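Local coordinates for protein Beta2-bungarotoxin (Bungarus multicinctus, PDB 1BUN) that forms the Kunitz-type subunit of a heterodimeric snake neurotoxin whose partner is a phospholipase A2, and probably directs the toxin to presynaptic targets, at residues 14-19 with 38-43; 20-25 with 33-38; 6-11 with 25-30. All blocks are in the same frame, centred on the assembly; numbering follows the deposited sequence.

Overall arrangement
All three contacts lie within one Kunitz domain, along its twisted two-stranded hairpin. Interaction 2 is the pairing of strands 20-26 and 31-37. Interaction 1 closes the loop around it, joining the chain just before the first strand to that just after the second; the two share Gly-38, centres about 10 Å apart. Interaction 3 lies toward the hairpin's turn and shares Tyr-25 with interaction 2 (centres about 12 Å apart); it is about 17 Å from interaction 1. Residues 6-11 precede 14-19, while 25-30 falls inside the loop closed by interaction 1, so interaction 3 crosses the other two. With little regular structure, the disulfides, including Cys-16 to Cys-40 and Cys-7 to Cys-57, cross-link the fold.

Interaction 1: residues 14-19 with 38-43; sequences KICQTV and GGCNGN
Two irregular loops come together with Ile-15 CA 4.6 Å from Gly-38 CA, and Cys-16 next to Cys-40. Their covalent tie is the disulfide, with Cys-16 SG and Cys-40 SG meeting tip to tip; both sulfurs stand anti to their own carbonyl carbon, and the CB-SG-SG-CB torsion is 108°. Beside it, Cys-16 N donates to Gly-38 O at 3.0 Å, a fairly straight bond (157°) whose donor nevertheless lies above the carbonyl plane. Gly-38 CA approaches Lys-14 O at 3.4 Å in a C-H...O contact, made possible because a glycine leaves this side of the backbone bare. Lys-14 lays its CB alongside Cys-40 SG (3.7 Å), while the rest of the chain runs out from 38-43. Gln-17 brings NE2 to Gly-39 CA at 4.0 Å. A water lies 2.8 Å from Lys-14 O and accepts from Cys-40 N, with a weak further bond from Gly-38 N. This bridge ties the loop corresponding to the antiprotease loop of Kunitz inhibitors to the second loop; Gln-17, after Cys-16, occupies the position of P1 in inhibitory domains. Disulfide, hydrogen bond and water together hold the loop's backbone.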
ATOM      1  N   LYS B  14       4.195  -7.451 -30.249  1.00 21.08           N
ATOM      2  CA  LYS B  14       5.193  -7.118 -31.277  1.00 22.76           C
ATOM      3  C   LYS B  14       6.565  -7.465 -30.765  1.00 23.26           C
ATOM      4  O   LYS B  14       6.717  -7.690 -29.562  1.00 25.00           O
ATOM      5  CB  LYS B  14       5.103  -5.654 -31.705  1.00 23.98           C
ATOM      6  CG  LYS B  14       3.776  -5.358 -32.401  1.00 26.69           C
ATOM      7  CD  LYS B  14       3.663  -3.979 -32.974  1.00 27.47           C
ATOM      8  CE  LYS B  14       2.305  -3.857 -33.693  1.00 32.91           C
ATOM      9  NZ  LYS B  14       2.104  -4.836 -34.848  1.00 34.12           N
ATOM     10  N   ILE B  15       7.539  -7.589 -31.662  1.00 22.68           N
ATOM     11  CA  ILE B  15       8.897  -7.961 -31.254  1.00 21.29           C
ATOM     12  C   ILE B  15       9.910  -6.839 -31.240  1.00 20.06           C
ATOM     13  O   ILE B  15      10.168  -6.213 -32.256  1.00 21.32           O
ATOM     14  CB  ILE B  15       9.444  -9.136 -32.116  1.00 21.48           C
ATOM     15  CG1 ILE B  15       8.390 -10.253 -32.133  1.00 23.11           C
ATOM     16  CG2 ILE B  15      10.791  -9.681 -31.545  1.00 17.02           C
ATOM     17  CD1 ILE B  15       8.815 -11.531 -32.826  1.00 25.36           C
ATOM     18  N   CYS B  16      10.470  -6.563 -30.072  1.00 19.27           N
ATOM     19  CA  CYS B  16      11.487  -5.536 -29.956  1.00 19.38           C
ATOM     20  C   CYS B  16      12.623  -6.102 -29.146  1.00 18.90           C
ATOM     21  O   CYS B  16      13.537  -5.397 -28.810  1.00 20.98           O
ATOM     22  CB  CYS B  16      10.948  -4.282 -29.274  1.00 20.08           C
ATOM     23  SG  CYS B  16       9.519  -3.532 -30.116  1.00 24.98           S
ATOM     24  N   GLN B  17      12.591  -7.391 -28.860  1.00 19.86           N
ATOM     25  CA  GLN B  17      13.640  -8.022 -28.069  1.00 19.98           C
ATOM     26  C   GLN B  17      13.382  -9.517 -28.118  1.00 18.41           C
ATOM     27  O   GLN B  17      12.455  -9.953 -28.793  1.00 17.72           O
ATOM     28  CB  GLN B  17      13.480  -7.566 -26.640  1.00 23.86           C
ATOM     29  CG  GLN B  17      14.709  -7.114 -25.961  1.00 31.44           C
ATOM     30  CD  GLN B  17      14.424  -6.849 -24.508  1.00 36.44           C
ATOM     31  OE1 GLN B  17      15.153  -7.309 -23.624  1.00 41.83           O
ATOM     32  NE2 GLN B  17      13.328  -6.148 -24.241  1.00 35.89           N
ATOM     33  N   THR B  18      14.194 -10.305 -27.420  1.00 18.26           N
ATOM     34  CA  THR B  18      13.971 -11.748 -27.398  1.00 19.64           C
ATOM     35  C   THR B  18      12.727 -11.851 -26.545  1.00 20.44           C
ATOM     36  O   THR B  18      12.535 -11.038 -25.637  1.00 21.09           O
ATOM     37  CB  THR B  18      15.111 -12.532 -26.724  1.00 19.63           C
ATOM     38  OG1 THR B  18      15.568 -11.809 -25.589  1.00 21.07           O
ATOM     39  CG2 THR B  18      16.272 -12.750 -27.680  1.00 21.39           C
ATOM     40  N   VAL B  19      11.873 -12.811 -26.876  1.00 21.14           N
ATOM     41  CA  VAL B  19      10.612 -13.017 -26.202  1.00 21.80           C
ATOM     42  C   VAL B  19      10.747 -13.570 -24.808  1.00 23.71           C
ATOM     43  O   VAL B  19      11.647 -14.361 -24.527  1.00 25.20           O
ATOM     44  CB  VAL B  19       9.734 -13.935 -27.033  1.00 22.24           C
ATOM     45  CG1 VAL B  19       8.486 -14.357 -26.253  1.00 22.90           C
ATOM     46  CG2 VAL B  19       9.354 -13.217 -28.322  1.00 21.22           C
ATOM     47  N   GLY B  38       7.050  -9.429 -26.129  1.00 20.73           N
ATOM     48  CA  GLY B  38       8.231  -9.087 -26.894  1.00 19.78           C
ATOM     49  C   GLY B  38       9.019  -7.860 -26.495  1.00 21.60           C
ATOM     50  O   GLY B  38       9.934  -7.472 -27.213  1.00 23.14           O
ATOM     51  N   GLY B  39       8.673  -7.213 -25.389  1.00 21.88           N
ATOM     52  CA  GLY B  39       9.432  -6.040 -24.964  1.00 22.57           C
ATOM     53  C   GLY B  39       9.249  -4.687 -25.659  1.00 22.86           C
ATOM     54  O   GLY B  39      10.068  -3.781 -25.470  1.00 21.63           O
ATOM     55  N   CYS B  40       8.173  -4.524 -26.424  1.00 23.01           N
ATOM     56  CA  CYS B  40       7.910  -3.271 -27.135  1.00 23.22           C
ATOM     57  C   CYS B  40       7.169  -2.246 -26.292  1.00 24.46           C
ATOM     58  O   CYS B  40       7.004  -1.092 -26.706  1.00 24.42           O
ATOM     59  CB  CYS B  40       7.099  -3.555 -28.384  1.00 22.40           C
ATOM     60  SG  CYS B  40       7.971  -4.680 -29.502  1.00 24.85           S
ATOM     61  N   ASN B  41       6.661  -2.697 -25.150  1.00 24.28           N
ATOM     62  CA  ASN B  41       5.938  -1.852 -24.205  1.00 26.15           C
ATOM     63  C   ASN B  41       4.934  -0.847 -24.796  1.00 26.15           C
ATOM     64  O   ASN B  41       4.892   0.318 -24.381  1.00 27.21           O
ATOM     65  CB  ASN B  41       6.935  -1.115 -23.319  1.00 27.29           C
ATOM     66  CG  ASN B  41       6.301  -0.593 -22.076  1.00 29.52           C
ATOM     67  OD1 ASN B  41       5.609  -1.331 -21.384  1.00 32.22           O
ATOM     68  ND2 ASN B  41       6.502   0.685 -21.786  1.00 30.05           N
ATOM     69  N   GLY B  42       4.134  -1.293 -25.759  1.00 24.84           N
ATOM     70  CA  GLY B  42       3.151  -0.425 -26.380  1.00 22.95           C
ATOM     71  C   GLY B  42       2.085  -0.043 -25.381  1.00 23.00           C
ATOM     72  O   GLY B  42       1.284   0.855 -25.638  1.00 23.47           O
ATOM     73  N   ASN B  43       2.052  -0.758 -24.256  1.00 21.72           N
ATOM     74  CA  ASN B  43       1.107  -0.515 -23.184  1.00 20.07           C
ATOM     75  C   ASN B  43       1.621  -1.347 -22.041  1.00 20.73           C
ATOM     76  O   ASN B  43       2.376  -2.285 -22.290  1.00 22.85           O
ATOM     77  CB  ASN B  43      -0.336  -0.897 -23.574  1.00 18.86           C
ATOM     78  CG  ASN B  43      -0.587  -2.403 -23.645  1.00 18.48           C
ATOM     79  OD1 ASN B  43       0.061  -3.204 -22.982  1.00 16.89           O
ATOM     80  ND2 ASN B  43      -1.584  -2.782 -24.427  1.00 17.00           N
TER
HETATM   81  O   HOH W   1       5.804  -6.506 -27.202  1.00 18.61           O

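Interaction 2: residues 20-25 with 33-38; sequences VRAFYY and VQFRYG
Strands 20-25 and 33-37 form the twisted antiparallel hairpin of the Kunitz fold, their short axes crossing at 128°. Val-20 with Tyr-37, Ala-22 with Phe-35 and Tyr-24 with Val-33 are the hydrogen-bonded pairs, each joined by two backbone bonds; the straightest is Ala-22 N to Phe-35 O (3.2 Å, 172°). These six side chains occupy one face. Phe-35 is its central bump: CG takes the crowded position between backbone N and carbonyl carbon, which stands the ring up beside Tyr-24, itself in the same crowded rotamer. Tyr-24 turns its edge onto a face of Phe-35 in a T-shaped stack, ring centroids 4.9 Å apart and planes at 69°. The small Ala-22 leaves a hollow that its neighbours on the opposite strand fill, its CB lying 3.9 Å from Phe-35 CE1 and 3.8 Å from Tyr-37 CB. Val-20 CG1 abuts the edge of the Tyr-37 ring, level with its plane (3.9 Å to CD2), and Val-33 is the neighbour of Tyr-24 on this face. On the other face, Gln-34 extends alongside Arg-21, its OE1 3.4 Å from Arg-21 CB, and the Phe-23 ring crosses Gln-34 obliquely, CE2 to CB 4.1 Å. Pro-11 packs on Phe-35, and His-46 stacks on the Tyr-37 ring. Phe-23 shares backbone hydrogen bonding with Phe-47 and touches Asp-50 of helix 50-57, so the hairpin is held against both the following chain and the C-terminal helix.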
ATOM      1  N   VAL B  20       9.838 -13.144 -23.938  1.00 24.55           N
ATOM      2  CA  VAL B  20       9.811 -13.587 -22.555  1.00 24.03           C
ATOM      3  C   VAL B  20       8.351 -13.913 -22.189  1.00 23.31           C
ATOM      4  O   VAL B  20       7.409 -13.481 -22.864  1.00 23.61           O
ATOM      5  CB  VAL B  20      10.399 -12.488 -21.623  1.00 24.26           C
ATOM      6  CG1 VAL B  20       9.425 -11.328 -21.487  1.00 23.45           C
ATOM      7  CG2 VAL B  20      10.760 -13.074 -20.273  1.00 24.91           C
ATOM      8  N   ARG B  21       8.163 -14.750 -21.186  1.00 23.29           N
ATOM      9  CA  ARG B  21       6.815 -15.108 -20.761  1.00 24.52           C
ATOM     10  C   ARG B  21       6.283 -14.121 -19.712  1.00 22.07           C
ATOM     11  O   ARG B  21       6.921 -13.873 -18.681  1.00 21.19           O
ATOM     12  CB  ARG B  21       6.804 -16.518 -20.195  1.00 29.17           C
ATOM     13  CG  ARG B  21       7.446 -17.527 -21.145  1.00 38.72           C
ATOM     14  CD  ARG B  21       8.605 -18.243 -20.458  1.00 44.19           C
ATOM     15  NE  ARG B  21       9.632 -17.301 -20.028  1.00 48.72           N
ATOM     16  CZ  ARG B  21      10.812 -17.174 -20.624  1.00 51.70           C
ATOM     17  NH1 ARG B  21      11.111 -17.937 -21.678  1.00 53.22           N
ATOM     18  NH2 ARG B  21      11.695 -16.298 -20.158  1.00 52.62           N
ATOM     19  N   ALA B  22       5.144 -13.518 -20.008  1.00 17.78           N
ATOM     20  CA  ALA B  22       4.563 -12.588 -19.086  1.00 16.07           C
ATOM     21  C   ALA B  22       3.040 -12.837 -19.072  1.00 16.02           C
ATOM     22  O   ALA B  22       2.541 -13.725 -19.766  1.00 15.67           O
ATOM     23  CB  ALA B  22       4.924 -11.147 -19.488  1.00 11.73           C
ATOM     24  N   PHE B  23       2.323 -12.152 -18.190  1.00 16.03           N
ATOM     25  CA  PHE B  23       0.885 -12.330 -18.120  1.00 15.15           C
ATOM     26  C   PHE B  23       0.295 -10.996 -18.361  1.00 15.83           C
ATOM     27  O   PHE B  23       0.934  -9.968 -18.111  1.00 16.48           O
ATOM     28  CB  PHE B  23       0.431 -12.834 -16.765  1.00 13.80           C
ATOM     29  CG  PHE B  23       1.186 -14.036 -16.288  1.00 13.11           C
ATOM     30  CD1 PHE B  23       2.522 -13.943 -15.960  1.00 10.79           C
ATOM     31  CD2 PHE B  23       0.568 -15.247 -16.178  1.00 12.18           C
ATOM     32  CE1 PHE B  23       3.216 -15.045 -15.537  1.00 11.81           C
ATOM     33  CE2 PHE B  23       1.264 -16.337 -15.754  1.00 11.63           C
ATOM     34  CZ  PHE B  23       2.596 -16.236 -15.432  1.00 11.28           C
ATOM     35  N   TYR B  24      -0.898 -11.029 -18.926  1.00 16.36           N
ATOM     36  CA  TYR B  24      -1.639  -9.846 -19.242  1.00 15.91           C
ATOM     37  C   TYR B  24      -3.040 -10.114 -18.761  1.00 16.96           C
ATOM     38  O   TYR B  24      -3.409 -11.274 -18.555  1.00 17.37           O
ATOM     39  CB  TYR B  24      -1.643  -9.657 -20.739  1.00 14.27           C
ATOM     40  CG  TYR B  24      -2.463 -10.657 -21.501  1.00 13.30           C
ATOM     41  CD1 TYR B  24      -1.964 -11.912 -21.828  1.00 14.47           C
ATOM     42  CD2 TYR B  24      -3.687 -10.295 -22.012  1.00 15.20           C
ATOM     43  CE1 TYR B  24      -2.678 -12.753 -22.668  1.00 14.08           C
ATOM     44  CE2 TYR B  24      -4.396 -11.112 -22.830  1.00 15.25           C
ATOM     45  CZ  TYR B  24      -3.897 -12.330 -23.168  1.00 14.40           C
ATOM     46  OH  TYR B  24      -4.620 -13.058 -24.089  1.00 18.58           O
ATOM     47  N   TYR B  25      -3.837  -9.071 -18.597  1.00 17.81           N
ATOM     48  CA  TYR B  25      -5.192  -9.278 -18.132  1.00 20.17           C
ATOM     49  C   TYR B  25      -6.156  -9.415 -19.294  1.00 21.60           C
ATOM     50  O   TYR B  25      -6.094  -8.647 -20.258  1.00 21.45           O
ATOM     51  CB  TYR B  25      -5.630  -8.134 -17.202  1.00 19.78           C
ATOM     52  CG  TYR B  25      -7.009  -8.326 -16.617  1.00 18.30           C
ATOM     53  CD1 TYR B  25      -7.265  -9.336 -15.696  1.00 17.03           C
ATOM     54  CD2 TYR B  25      -8.066  -7.521 -17.020  1.00 17.62           C
ATOM     55  CE1 TYR B  25      -8.545  -9.543 -15.190  1.00 16.72           C
ATOM     56  CE2 TYR B  25      -9.334  -7.720 -16.524  1.00 16.84           C
ATOM     57  CZ  TYR B  25      -9.566  -8.726 -15.613  1.00 17.56           C
ATOM     58  OH  TYR B  25     -10.833  -8.880 -15.111  1.00 19.98           O
ATOM     59  N   VAL B  33      -3.660 -14.111 -18.105  1.00 32.73           N
ATOM     60  CA  VAL B  33      -3.242 -15.330 -18.782  1.00 31.89           C
ATOM     61  C   VAL B  33      -1.833 -15.146 -19.297  1.00 31.72           C
ATOM     62  O   VAL B  33      -1.383 -14.000 -19.431  1.00 32.60           O
ATOM     63  CB  VAL B  33      -4.225 -15.752 -19.903  1.00 30.76           C
ATOM     64  CG1 VAL B  33      -5.524 -16.220 -19.302  1.00 28.72           C
ATOM     65  CG2 VAL B  33      -4.503 -14.613 -20.829  1.00 30.78           C
ATOM     66  N   GLN B  34      -1.110 -16.252 -19.486  1.00 31.60           N
ATOM     67  CA  GLN B  34       0.263 -16.204 -20.002  1.00 31.97           C
ATOM     68  C   GLN B  34       0.323 -15.916 -21.516  1.00 29.27           C
ATOM     69  O   GLN B  34      -0.526 -16.397 -22.277  1.00 29.11           O
ATOM     70  CB  GLN B  34       0.983 -17.518 -19.710  1.00 35.98           C
ATOM     71  CG  GLN B  34       2.495 -17.507 -20.038  1.00 42.55           C
ATOM     72  CD  GLN B  34       3.229 -18.780 -19.558  1.00 46.23           C
ATOM     73  OE1 GLN B  34       4.467 -18.878 -19.652  1.00 44.57           O
ATOM     74  NE2 GLN B  34       2.463 -19.759 -19.050  1.00 49.13           N
ATOM     75  N   PHE B  35       1.301 -15.107 -21.936  1.00 26.23           N
ATOM     76  CA  PHE B  35       1.486 -14.773 -23.353  1.00 22.59           C
ATOM     77  C   PHE B  35       2.959 -14.522 -23.684  1.00 23.08           C
ATOM     78  O   PHE B  35       3.802 -14.439 -22.779  1.00 22.74           O
ATOM     79  CB  PHE B  35       0.607 -13.590 -23.789  1.00 18.88           C
ATOM     80  CG  PHE B  35       1.160 -12.233 -23.447  1.00 14.84           C
ATOM     81  CD1 PHE B  35       1.395 -11.860 -22.141  1.00 15.10           C
ATOM     82  CD2 PHE B  35       1.399 -11.307 -24.438  1.00 13.92           C
ATOM     83  CE1 PHE B  35       1.860 -10.569 -21.833  1.00 14.16           C
ATOM     84  CE2 PHE B  35       1.863 -10.018 -24.126  1.00 11.47           C
ATOM     85  CZ  PHE B  35       2.090  -9.656 -22.830  1.00 10.02           C
ATOM     86  N   ARG B  36       3.283 -14.480 -24.979  1.00 22.24           N
ATOM     87  CA  ARG B  36       4.656 -14.250 -25.410  1.00 21.11           C
ATOM     88  C   ARG B  36       4.865 -12.744 -25.500  1.00 20.50           C
ATOM     89  O   ARG B  36       4.375 -12.109 -26.427  1.00 21.07           O
ATOM     90  CB  ARG B  36       4.907 -14.913 -26.776  1.00 20.59           C
ATOM     91  CG  ARG B  36       4.845 -16.450 -26.792  1.00 18.59           C
ATOM     92  CD  ARG B  36       5.229 -17.037 -28.171  1.00 18.45           C
ATOM     93  NE  ARG B  36       6.614 -17.531 -28.181  1.00 22.60           N
ATOM     94  CZ  ARG B  36       7.565 -17.111 -29.022  1.00 24.45           C
ATOM     95  NH1 ARG B  36       7.304 -16.199 -29.949  1.00 27.70           N
ATOM     96  NH2 ARG B  36       8.812 -17.522 -28.867  1.00 26.99           N
ATOM     97  N   TYR B  37       5.505 -12.159 -24.494  1.00 20.37           N
ATOM     98  CA  TYR B  37       5.762 -10.705 -24.475  1.00 20.43           C
ATOM     99  C   TYR B  37       7.081 -10.394 -25.207  1.00 20.92           C
ATOM    100  O   TYR B  37       8.123 -10.993 -24.894  1.00 21.78           O
ATOM    101  CB  TYR B  37       5.845 -10.186 -23.027  1.00 18.62           C
ATOM    102  CG  TYR B  37       6.102  -8.703 -22.940  1.00 16.77           C
ATOM    103  CD1 TYR B  37       5.228  -7.796 -23.541  1.00 16.55           C
ATOM    104  CD2 TYR B  37       7.231  -8.200 -22.302  1.00 16.91           C
ATOM    105  CE1 TYR B  37       5.472  -6.437 -23.525  1.00 14.92           C
ATOM    106  CE2 TYR B  37       7.486  -6.822 -22.274  1.00 13.98           C
ATOM    107  CZ  TYR B  37       6.598  -5.960 -22.896  1.00 15.04           C
ATOM    108  OH  TYR B  37       6.844  -4.614 -22.947  1.00 17.07           O
ATOM    109  N   GLY B  38       7.050  -9.429 -26.129  1.00 20.73           N
ATOM    110  CA  GLY B  38       8.231  -9.087 -26.894  1.00 19.78           C
ATOM    111  C   GLY B  38       9.019  -7.860 -26.495  1.00 21.60           C
ATOM    112  O   GLY B  38       9.934  -7.472 -27.213  1.00 23.14           O
TER

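Interaction 3: residues 6-11 with 25-30; sequences DCDKPP and YKPSAK
Residues Asp-6 to Lys-9 form a type I beta turn closed by Lys-9 N to Asp-6 O (2.9 Å), and Cys-7, within the turn, is bonded to Cys-57 of helix 50-57. Van der Waals contact is supplied by Tyr-25, whose CG stands anti to its backbone N (chi1 -177°) and brings the ring edge to the turn. Cys-7 O lies at that edge, in the ring plane, 3.0 Å from Tyr-25 CD2, and Cys-7 CB packs on the same ring carbon at 4.1 Å. Asp-8 slides past Pro-27 in the opposite direction, its OD1 close to Pro-27 CB and also near the Tyr-25 ring edge. Direct polar bonding between 6-11 and 25-30 is replaced by a water, which donates to Lys-9 O at 2.8 Å and to Tyr-25 O at 2.9 Å. Charges pair separately: Lys-9 NZ meets Asp-6 OD1 at 2.7 Å within the turn, from above the carboxylate plane, and Asp-8 OD2 salt-bridges Arg-3. Tyr-25 OH is hydrogen-bonded to Glu-59 OE2. With cationic partners, the carboxylates of Asp-6 and Asp-8 are probably ionised; between the segments lie an aromatic edge beside oxygens, a proline and one water that spends a proton on each of two carbonyl oxygens.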
ATOM      1  N   ASP B   6      -4.146   0.156 -18.000  1.00 29.92           N
ATOM      2  CA  ASP B   6      -4.089  -0.584 -19.264  1.00 28.86           C
ATOM      3  C   ASP B   6      -4.626  -2.008 -19.226  1.00 28.71           C
ATOM      4  O   ASP B   6      -4.665  -2.696 -20.243  1.00 29.45           O
ATOM      5  CB  ASP B   6      -2.660  -0.558 -19.808  1.00 28.23           C
ATOM      6  CG  ASP B   6      -2.173   0.864 -20.090  1.00 29.95           C
ATOM      7  OD1 ASP B   6      -2.965   1.653 -20.665  1.00 30.87           O
ATOM      8  OD2 ASP B   6      -1.012   1.205 -19.748  1.00 28.58           O
ATOM      9  N   CYS B   7      -5.134  -2.413 -18.075  1.00 27.67           N
ATOM     10  CA  CYS B   7      -5.645  -3.762 -17.867  1.00 27.06           C
ATOM     11  C   CYS B   7      -6.621  -4.345 -18.888  1.00 28.10           C
ATOM     12  O   CYS B   7      -6.818  -5.564 -18.933  1.00 28.22           O
ATOM     13  CB  CYS B   7      -6.239  -3.873 -16.457  1.00 23.77           C
ATOM     14  SG  CYS B   7      -4.976  -3.701 -15.168  1.00 21.15           S
ATOM     15  N   ASP B   8      -7.242  -3.496 -19.694  1.00 28.63           N
ATOM     16  CA  ASP B   8      -8.192  -3.997 -20.671  1.00 30.32           C
ATOM     17  C   ASP B   8      -7.786  -3.752 -22.124  1.00 30.33           C
ATOM     18  O   ASP B   8      -8.608  -3.856 -23.035  1.00 32.58           O
ATOM     19  CB  ASP B   8      -9.581  -3.411 -20.390  1.00 31.87           C
ATOM     20  CG  ASP B   8     -10.134  -3.848 -19.051  1.00 31.04           C
ATOM     21  OD1 ASP B   8     -10.315  -5.068 -18.855  1.00 31.12           O
ATOM     22  OD2 ASP B   8     -10.361  -2.977 -18.188  1.00 30.49           O
ATOM     23  N   LYS B   9      -6.529  -3.406 -22.352  1.00 29.39           N
ATOM     24  CA  LYS B   9      -6.053  -3.166 -23.706  1.00 28.61           C
ATOM     25  C   LYS B   9      -5.472  -4.483 -24.193  1.00 29.02           C
ATOM     26  O   LYS B   9      -5.175  -5.368 -23.377  1.00 30.56           O
ATOM     27  CB  LYS B   9      -4.986  -2.086 -23.686  1.00 28.77           C
ATOM     28  CG  LYS B   9      -5.552  -0.745 -23.307  1.00 31.01           C
ATOM     29  CD  LYS B   9      -4.486   0.279 -23.177  1.00 35.56           C
ATOM     30  CE  LYS B   9      -5.093   1.660 -23.120  1.00 38.99           C
ATOM     31  NZ  LYS B   9      -4.032   2.693 -22.899  1.00 44.40           N
ATOM     32  N   PRO B  10      -5.330  -4.667 -25.520  1.00 27.14           N
ATOM     33  CA  PRO B  10      -4.769  -5.956 -25.911  1.00 24.51           C
ATOM     34  C   PRO B  10      -3.265  -5.971 -25.613  1.00 22.67           C
ATOM     35  O   PRO B  10      -2.620  -4.930 -25.632  1.00 20.48           O
ATOM     36  CB  PRO B  10      -5.126  -6.043 -27.393  1.00 24.53           C
ATOM     37  CG  PRO B  10      -5.046  -4.642 -27.831  1.00 25.45           C
ATOM     38  CD  PRO B  10      -5.712  -3.880 -26.705  1.00 26.73           C
ATOM     39  N   PRO B  11      -2.730  -7.139 -25.207  1.00 21.74           N
ATOM     40  CA  PRO B  11      -1.322  -7.316 -24.883  1.00 21.27           C
ATOM     41  C   PRO B  11      -0.459  -7.050 -26.107  1.00 21.09           C
ATOM     42  O   PRO B  11      -0.764  -7.538 -27.195  1.00 22.57           O
ATOM     43  CB  PRO B  11      -1.271  -8.792 -24.457  1.00 20.59           C
ATOM     44  CG  PRO B  11      -2.306  -9.422 -25.310  1.00 19.30           C
ATOM     45  CD  PRO B  11      -3.428  -8.437 -25.118  1.00 20.88           C
ATOM     46  N   TYR B  25      -3.837  -9.071 -18.597  1.00 17.81           N
ATOM     47  CA  TYR B  25      -5.192  -9.278 -18.132  1.00 20.17           C
ATOM     48  C   TYR B  25      -6.156  -9.415 -19.294  1.00 21.60           C
ATOM     49  O   TYR B  25      -6.094  -8.647 -20.258  1.00 21.45           O
ATOM     50  CB  TYR B  25      -5.630  -8.134 -17.202  1.00 19.78           C
ATOM     51  CG  TYR B  25      -7.009  -8.326 -16.617  1.00 18.30           C
ATOM     52  CD1 TYR B  25      -7.265  -9.336 -15.696  1.00 17.03           C
ATOM     53  CD2 TYR B  25      -8.066  -7.521 -17.020  1.00 17.62           C
ATOM     54  CE1 TYR B  25      -8.545  -9.543 -15.190  1.00 16.72           C
ATOM     55  CE2 TYR B  25      -9.334  -7.720 -16.524  1.00 16.84           C
ATOM     56  CZ  TYR B  25      -9.566  -8.726 -15.613  1.00 17.56           C
ATOM     57  OH  TYR B  25     -10.833  -8.880 -15.111  1.00 19.98           O
ATOM     58  N   LYS B  26      -7.008 -10.429 -19.228  1.00 23.48           N
ATOM     59  CA  LYS B  26      -8.001 -10.613 -20.257  1.00 26.74           C
ATOM     60  C   LYS B  26      -9.378 -10.240 -19.671  1.00 29.64           C
ATOM     61  O   LYS B  26      -9.907 -10.939 -18.794  1.00 30.94           O
ATOM     62  CB  LYS B  26      -8.010 -12.048 -20.777  1.00 25.65           C
ATOM     63  CG  LYS B  26      -8.591 -12.107 -22.169  1.00 28.72           C
ATOM     64  CD  LYS B  26      -8.922 -13.498 -22.682  1.00 32.28           C
ATOM     65  CE  LYS B  26      -9.028 -13.483 -24.224  1.00 32.82           C
ATOM     66  NZ  LYS B  26      -7.689 -13.206 -24.895  1.00 35.47           N
ATOM     67  N   PRO B  27      -9.941  -9.097 -20.094  1.00 31.60           N
ATOM     68  CA  PRO B  27     -11.252  -8.680 -19.583  1.00 33.38           C
ATOM     69  C   PRO B  27     -12.361  -9.703 -19.799  1.00 34.81           C
ATOM     70  O   PRO B  27     -13.122  -9.982 -18.888  1.00 36.01           O
ATOM     71  CB  PRO B  27     -11.517  -7.369 -20.321  1.00 33.30           C
ATOM     72  CG  PRO B  27     -10.575  -7.381 -21.486  1.00 32.89           C
ATOM     73  CD  PRO B  27      -9.356  -8.047 -20.944  1.00 32.84           C
ATOM     74  N   SER B  28     -12.392 -10.340 -20.960  1.00 36.50           N
ATOM     75  CA  SER B  28     -13.413 -11.338 -21.272  1.00 38.46           C
ATOM     76  C   SER B  28     -13.181 -12.684 -20.589  1.00 40.69           C
ATOM     77  O   SER B  28     -13.613 -13.724 -21.097  1.00 40.96           O
ATOM     78  CB  SER B  28     -13.440 -11.568 -22.773  1.00 38.98           C
ATOM     79  OG  SER B  28     -12.819 -10.481 -23.439  1.00 42.03           O
ATOM     80  N   ALA B  29     -12.484 -12.682 -19.458  1.00 42.83           N
ATOM     81  CA  ALA B  29     -12.198 -13.924 -18.745  1.00 44.55           C
ATOM     82  C   ALA B  29     -11.875 -13.667 -17.291  1.00 45.87           C
ATOM     83  O   ALA B  29     -11.593 -14.600 -16.543  1.00 45.69           O
ATOM     84  CB  ALA B  29     -11.036 -14.667 -19.414  1.00 44.43           C
ATOM     85  N   LYS B  30     -11.898 -12.390 -16.915  1.00 47.75           N
ATOM     86  CA  LYS B  30     -11.611 -11.949 -15.554  1.00 48.94           C
ATOM     87  C   LYS B  30     -10.420 -12.710 -14.974  1.00 47.81           C
ATOM     88  O   LYS B  30     -10.406 -13.074 -13.792  1.00 49.49           O
ATOM     89  CB  LYS B  30     -12.858 -12.105 -14.659  1.00 51.61           C
ATOM     90  CG  LYS B  30     -14.136 -11.474 -15.234  1.00 54.46           C
ATOM     91  CD  LYS B  30     -14.078  -9.945 -15.327  1.00 57.80           C
ATOM     92  CE  LYS B  30     -14.611  -9.249 -14.066  1.00 59.52           C
ATOM     93  NZ  LYS B  30     -13.801  -9.496 -12.827  1.00 60.00           N
TER
HETATM   94  O   HOH W   2      -6.616  -7.727 -22.993  1.00 21.40           O